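Long-range contact in hypothetical protein (PDB 2P7I), which probably transfers methyl groups from S-adenosylmethionine to a substrate not yet identified, as a member of the Rossmann-like methyltransferase superfamily: residues Y177-A186 / P234-C244. Residues are numbered along the deposited sequence; the frame is centred on the assembly and turned at random.
Sequences YALDTLERDA and PDLCASIFLLC
Leu179, Ile240 and Leu242 carry this contact between helix 179-188 and strand 237-245. The axes of 179-186 and 240-244 run 27° from parallel and come within 9.5 Å. Leu179 and Ile240 lie alongside each other, pointing opposite ways, with Leu179 CG 3.7 Å from Ile240 CG2. One methyl, CD1, touches Pro234 CB and Asp235 CA. The other, CD2, meets Leu242 CD2 at 4.0 Å. Ile240 holds CG1 between its backbone N and carbonyl carbon (chi1 40°). CG2 is thereby left beside Leu179, while CG1 and CD1 lie near Leu182 CD2. Leu242 lays CD1 against the helix backbone, 3.6 Å from Glu183 CA. Ala186 CB adds a looser contact with Cys244 SG.

No direct hydrogen bond crosses the contact. A water bridges it instead: it accepts from Leu179 N (2.8 Å) in the first turn of the helix and donates to Asp235 OD1 (2.7 Å). Asn145 also binds that carboxylate oxygen.

The helix thus packs on one face of the Rossmann-like sheet. Strand 237-245 lies there between strands 135-142 and 192-201, antiparallel to both. Val193 of strand 192-201 touches Glu183 and Ala186, and helix 119-130 borders Tyr177 and Asp185.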
ATOM      1  N   TYR B 177     -14.173  -9.436   8.204  1.00 22.49           N
ATOM      2  CA  TYR B 177     -13.285  -8.461   8.816  1.00 22.75           C
ATOM      3  C   TYR B 177     -12.219  -7.927   7.910  1.00 27.80           C
ATOM      4  O   TYR B 177     -11.719  -8.587   7.031  1.00 25.47           O
ATOM      5  CB  TYR B 177     -12.575  -9.080  10.016  1.00 23.45           C
ATOM      6  CG  TYR B 177     -13.472  -9.229  11.255  1.00 27.34           C
ATOM      7  CD1 TYR B 177     -13.832  -8.125  12.007  1.00 26.12           C
ATOM      8  CD2 TYR B 177     -13.971 -10.470  11.636  1.00 28.99           C
ATOM      9  CE1 TYR B 177     -14.638  -8.252  13.144  1.00 24.02           C
ATOM     10  CE2 TYR B 177     -14.767 -10.601  12.759  1.00 27.92           C
ATOM     11  CZ  TYR B 177     -15.081  -9.501  13.511  1.00 28.70           C
ATOM     12  OH  TYR B 177     -15.860  -9.611  14.626  1.00 25.03           O
ATOM     13  N   ALA B 178     -11.841  -6.707   8.206  1.00 24.42           N
ATOM     14  CA  ALA B 178     -10.562  -6.117   7.735  1.00 23.82           C
ATOM     15  C   ALA B 178      -9.849  -5.641   9.010  1.00 22.56           C
ATOM     16  O   ALA B 178     -10.413  -5.730  10.134  1.00 25.41           O
ATOM     17  CB  ALA B 178     -10.823  -4.947   6.753  1.00 24.81           C
ATOM     18  N   LEU B 179      -8.649  -5.113   8.873  1.00 25.84           N
ATOM     19  CA  LEU B 179      -7.903  -4.668  10.058  1.00 28.76           C
ATOM     20  C   LEU B 179      -8.652  -3.620  10.854  1.00 29.15           C
ATOM     21  O   LEU B 179      -8.558  -3.568  12.094  1.00 27.34           O
ATOM     22  CB  LEU B 179      -6.512  -4.221   9.666  1.00 28.98           C
ATOM     23  CG  LEU B 179      -5.487  -5.337   9.383  1.00 30.28           C
ATOM     24  CD1 LEU B 179      -4.368  -4.819   8.526  1.00 30.05           C
ATOM     25  CD2 LEU B 179      -4.925  -5.871  10.682  1.00 23.82           C
ATOM     26  N   ASP B 180      -9.420  -2.776  10.179  1.00 29.38           N
ATOM     27  CA  ASP B 180     -10.125  -1.725  10.886  1.00 26.36           C
ATOM     28  C   ASP B 180     -11.221  -2.257  11.818  1.00 25.08           C
ATOM     29  O   ASP B 180     -11.303  -1.870  13.023  1.00 26.67           O
ATOM     30  CB  ASP B 180     -10.605  -0.592   9.930  1.00 26.08           C
ATOM     31  CG  ASP B 180     -11.748  -0.994   8.979  1.00 33.46           C
ATOM     32  OD1 ASP B 180     -11.700  -2.085   8.374  1.00 31.19           O
ATOM     33  OD2 ASP B 180     -12.670  -0.168   8.774  1.00 28.21           O
ATOM     34  N   THR B 181     -12.062  -3.155  11.303  1.00 25.98           N
ATOM     35  CA  THR B 181     -13.175  -3.637  12.062  1.00 23.70           C
ATOM     36  C   THR B 181     -12.738  -4.705  13.067  1.00 24.95           C
ATOM     37  O   THR B 181     -13.315  -4.847  14.134  1.00 24.79           O
ATOM     38  CB  THR B 181     -14.247  -4.233  11.109  1.00 22.14           C
ATOM     39  OG1 THR B 181     -13.611  -5.131  10.181  1.00 25.28           O
ATOM     40  CG2 THR B 181     -14.967  -3.091  10.332  1.00 21.75           C
ATOM     41  N   LEU B 182     -11.736  -5.495  12.710  1.00 24.74           N
ATOM     42  CA  LEU B 182     -11.166  -6.456  13.662  1.00 25.31           C
ATOM     43  C   LEU B 182     -10.542  -5.784  14.911  1.00 25.71           C
ATOM     44  O   LEU B 182     -10.854  -6.159  16.017  1.00 24.14           O
ATOM     45  CB  LEU B 182     -10.168  -7.387  12.943  1.00 24.05           C
ATOM     46  CG  LEU B 182      -9.707  -8.635  13.736  1.00 25.59           C
ATOM     47  CD1 LEU B 182     -10.888  -9.525  14.148  1.00 25.10           C
ATOM     48  CD2 LEU B 182      -8.647  -9.482  12.917  1.00 25.38           C
ATOM     49  N   GLU B 183      -9.702  -4.772  14.739  1.00 24.71           N
ATOM     50  CA  GLU B 183      -9.155  -4.034  15.871  1.00 23.56           C
ATOM     51  C   GLU B 183     -10.256  -3.338  16.647  1.00 25.24           C
ATOM     52  O   GLU B 183     -10.212  -3.297  17.867  1.00 27.87           O
ATOM     53  CB  GLU B 183      -8.035  -3.075  15.462  1.00 25.58           C
ATOM     54  CG  GLU B 183      -7.480  -2.363  16.659  1.00 27.21           C
ATOM     55  CD  GLU B 183      -6.128  -1.780  16.486  1.00 31.07           C
ATOM     56  OE1 GLU B 183      -5.512  -1.949  15.416  1.00 29.43           O
ATOM     57  OE2 GLU B 183      -5.654  -1.194  17.472  1.00 29.97           O
ATOM     58  N   ARG B 184     -11.273  -2.816  15.945  1.00 25.91           N
ATOM     59  CA  ARG B 184     -12.445  -2.235  16.630  1.00 24.14           C
ATOM     60  C   ARG B 184     -13.067  -3.189  17.629  1.00 25.31           C
ATOM     61  O   ARG B 184     -13.318  -2.832  18.787  1.00 24.43           O
ATOM     62  CB  ARG B 184     -13.534  -1.781  15.621  1.00 24.93           C
ATOM     63  CG  ARG B 184     -14.794  -1.229  16.253  1.00 25.49           C
ATOM     64  CD  ARG B 184     -15.943  -1.213  15.298  1.00 25.40           C
ATOM     65  NE  ARG B 184     -16.320  -2.574  14.944  1.00 22.86           N
ATOM     66  CZ  ARG B 184     -16.966  -2.924  13.841  1.00 31.33           C
ATOM     67  NH1 ARG B 184     -17.376  -2.017  12.976  1.00 26.52           N
ATOM     68  NH2 ARG B 184     -17.244  -4.204  13.624  1.00 26.60           N
ATOM     69  N   ASP B 185     -13.372  -4.378  17.180  1.00 26.11           N
ATOM     70  CA  ASP B 185     -14.055  -5.319  18.037  1.00 23.29           C
ATOM     71  C   ASP B 185     -13.148  -5.775  19.192  1.00 25.58           C
ATOM     72  O   ASP B 185     -13.616  -5.939  20.319  1.00 25.67           O
ATOM     73  CB  ASP B 185     -14.543  -6.513  17.222  1.00 24.08           C
ATOM     74  CG  ASP B 185     -15.770  -6.210  16.385  1.00 31.46           C
ATOM     75  OD1 ASP B 185     -16.312  -5.072  16.431  1.00 28.97           O
ATOM     76  OD2 ASP B 185     -16.258  -7.185  15.753  1.00 28.45           O
ATOM     77  N   ALA B 186     -11.859  -5.995  18.915  1.00 23.97           N
ATOM     78  CA  ALA B 186     -10.899  -6.346  19.997  1.00 27.23           C
ATOM     79  C   ALA B 186     -10.825  -5.221  21.035  1.00 25.38           C
ATOM     80  O   ALA B 186     -10.827  -5.448  22.246  1.00 25.13           O
ATOM     81  CB  ALA B 186      -9.553  -6.590  19.430  1.00 25.07           C
ATOM     82  N   PRO B 234       0.262  -6.035   5.259  1.00 26.02           N
ATOM     83  CA  PRO B 234      -0.761  -6.732   6.013  1.00 25.28           C
ATOM     84  C   PRO B 234      -2.166  -6.602   5.449  1.00 25.72           C
ATOM     85  O   PRO B 234      -2.938  -7.533   5.524  1.00 25.33           O
ATOM     86  CB  PRO B 234      -0.644  -6.072   7.387  1.00 26.11           C
ATOM     87  CG  PRO B 234       0.805  -5.788   7.507  1.00 28.54           C
ATOM     88  CD  PRO B 234       1.116  -5.255   6.145  1.00 23.30           C
ATOM     89  N   ASP B 235      -2.514  -5.431   4.927  1.00 26.96           N
ATOM     90  CA  ASP B 235      -3.889  -5.142   4.504  1.00 28.47           C
ATOM     91  C   ASP B 235      -4.285  -5.961   3.280  1.00 27.59           C
ATOM     92  O   ASP B 235      -5.466  -6.067   2.997  1.00 27.25           O
ATOM     93  CB  ASP B 235      -4.071  -3.655   4.226  1.00 28.23           C
ATOM     94  CG  ASP B 235      -5.526  -3.277   3.976  1.00 35.26           C
ATOM     95  OD1 ASP B 235      -6.390  -3.570   4.821  1.00 31.34           O
ATOM     96  OD2 ASP B 235      -5.795  -2.651   2.942  1.00 29.77           O
ATOM     97  N   LEU B 236      -3.303  -6.478   2.538  1.00 26.82           N
ATOM     98  CA  LEU B 236      -3.531  -7.243   1.320  1.00 27.17           C
ATOM     99  C   LEU B 236      -3.409  -8.772   1.465  1.00 27.52           C
ATOM    100  O   LEU B 236      -3.460  -9.480   0.481  1.00 27.20           O
ATOM    101  CB  LEU B 236      -2.529  -6.794   0.273  1.00 24.90           C
ATOM    102  CG  LEU B 236      -2.624  -5.335  -0.133  1.00 25.55           C
ATOM    103  CD1 LEU B 236      -1.538  -4.980  -1.226  1.00 25.84           C
ATOM    104  CD2 LEU B 236      -4.047  -4.976  -0.594  1.00 27.00           C
ATOM    105  N   CYS B 237      -3.208  -9.265   2.687  1.00 27.84           N
ATOM    106  CA  CYS B 237      -2.954 -10.681   2.913  1.00 26.78           C
ATOM    107  C   CYS B 237      -4.243 -11.480   2.938  1.00 26.55           C
ATOM    108  O   CYS B 237      -5.328 -10.908   3.084  1.00 26.96           O
ATOM    109  CB  CYS B 237      -2.190 -10.875   4.247  1.00 26.03           C
ATOM    110  SG  CYS B 237      -0.500 -10.284   4.162  1.00 28.85           S
ATOM    111  N   ALA B 238      -4.102 -12.804   2.830  1.00 27.55           N
ATOM    112  CA  ALA B 238      -5.221 -13.770   2.896  1.00 26.32           C
ATOM    113  C   ALA B 238      -5.965 -13.621   4.222  1.00 28.72           C
ATOM    114  O   ALA B 238      -7.203 -13.545   4.257  1.00 27.20           O
ATOM    115  CB  ALA B 238      -4.693 -15.156   2.752  1.00 22.97           C
ATOM    116  N   SER B 239      -5.202 -13.537   5.310  1.00 25.42           N
ATOM    117  CA  SER B 239      -5.767 -13.484   6.665  1.00 27.00           C
ATOM    118  C   SER B 239      -5.044 -12.402   7.402  1.00 25.65           C
ATOM    119  O   SER B 239      -3.894 -12.133   7.167  1.00 25.38           O
ATOM    120  CB  SER B 239      -5.605 -14.812   7.410  1.00 27.29           C
ATOM    121  OG  SER B 239      -6.482 -15.782   6.862  1.00 31.24           O
ATOM    122  N   ILE B 240      -5.737 -11.749   8.324  1.00 24.81           N
ATOM    123  CA  ILE B 240      -5.107 -10.729   9.121  1.00 25.27           C
ATOM    124  C   ILE B 240      -5.040 -11.253  10.556  1.00 25.32           C
ATOM    125  O   ILE B 240      -5.853 -12.124  10.971  1.00 24.07           O
ATOM    126  CB  ILE B 240      -5.920  -9.402   9.058  1.00 25.79           C
ATOM    127  CG1 ILE B 240      -7.438  -9.693   9.106  1.00 27.09           C
ATOM    128  CG2 ILE B 240      -5.587  -8.624   7.774  1.00 27.47           C
ATOM    129  CD1 ILE B 240      -8.305  -8.427   9.175  1.00 32.18           C
ATOM    130  N   PHE B 241      -4.095 -10.701  11.297  1.00 27.96           N
ATOM    131  CA  PHE B 241      -3.607 -11.286  12.530  1.00 26.87           C
ATOM    132  C   PHE B 241      -3.378 -10.152  13.494  1.00 25.27           C
ATOM    133  O   PHE B 241      -2.553  -9.250  13.256  1.00 24.29           O
ATOM    134  CB  PHE B 241      -2.311 -12.092  12.222  1.00 28.58           C
ATOM    135  CG  PHE B 241      -1.499 -12.525  13.426  1.00 27.93           C
ATOM    136  CD1 PHE B 241      -2.089 -12.851  14.649  1.00 26.36           C
ATOM    137  CD2 PHE B 241      -0.126 -12.656  13.312  1.00 30.59           C
ATOM    138  CE1 PHE B 241      -1.294 -13.220  15.742  1.00 26.10           C
ATOM    139  CE2 PHE B 241       0.657 -13.071  14.393  1.00 28.41           C
ATOM    140  CZ  PHE B 241       0.083 -13.308  15.619  1.00 29.29           C
ATOM    141  N   LEU B 242      -4.162 -10.159  14.560  1.00 26.87           N
ATOM    142  CA  LEU B 242      -3.916  -9.342  15.715  1.00 24.10           C
ATOM    143  C   LEU B 242      -3.371 -10.154  16.911  1.00 25.93           C
ATOM    144  O   LEU B 242      -3.961 -11.127  17.329  1.00 22.83           O
ATOM    145  CB  LEU B 242      -5.190  -8.601  16.157  1.00 25.86           C
ATOM    146  CG  LEU B 242      -5.891  -7.633  15.185  1.00 27.12           C
ATOM    147  CD1 LEU B 242      -7.023  -6.908  16.036  1.00 24.43           C
ATOM    148  CD2 LEU B 242      -4.945  -6.635  14.622  1.00 30.28           C
ATOM    149  N   LEU B 243      -2.253  -9.709  17.456  1.00 25.67           N
ATOM    150  CA  LEU B 243      -1.722 -10.230  18.715  1.00 27.12           C
ATOM    151  C   LEU B 243      -2.229  -9.344  19.801  1.00 27.07           C
ATOM    152  O   LEU B 243      -1.990  -8.126  19.815  1.00 26.56           O
ATOM    153  CB  LEU B 243      -0.187 -10.208  18.750  1.00 28.75           C
ATOM    154  CG  LEU B 243       0.437 -10.922  19.975  1.00 29.14           C
ATOM    155  CD1 LEU B 243       0.245 -12.466  19.830  1.00 24.08           C
ATOM    156  CD2 LEU B 243       1.908 -10.552  20.085  1.00 33.38           C
ATOM    157  N   CYS B 244      -2.933  -9.921  20.750  1.00 26.08           N
ATOM    158  CA  CYS B 244      -3.575  -9.154  21.799  1.00 26.05           C
ATOM    159  C   CYS B 244      -3.161  -9.645  23.180  1.00 26.91           C
ATOM    160  O   CYS B 244      -2.801 -10.818  23.363  1.00 27.01           O
ATOM    161  CB  CYS B 244      -5.085  -9.337  21.701  1.00 26.11           C
ATOM    162  SG  CYS B 244      -5.824  -8.799  20.126  1.00 29.03           S
TER
HETATM  163  O   HOH W   1      -7.325  -5.524   6.461  1.00 25.43           O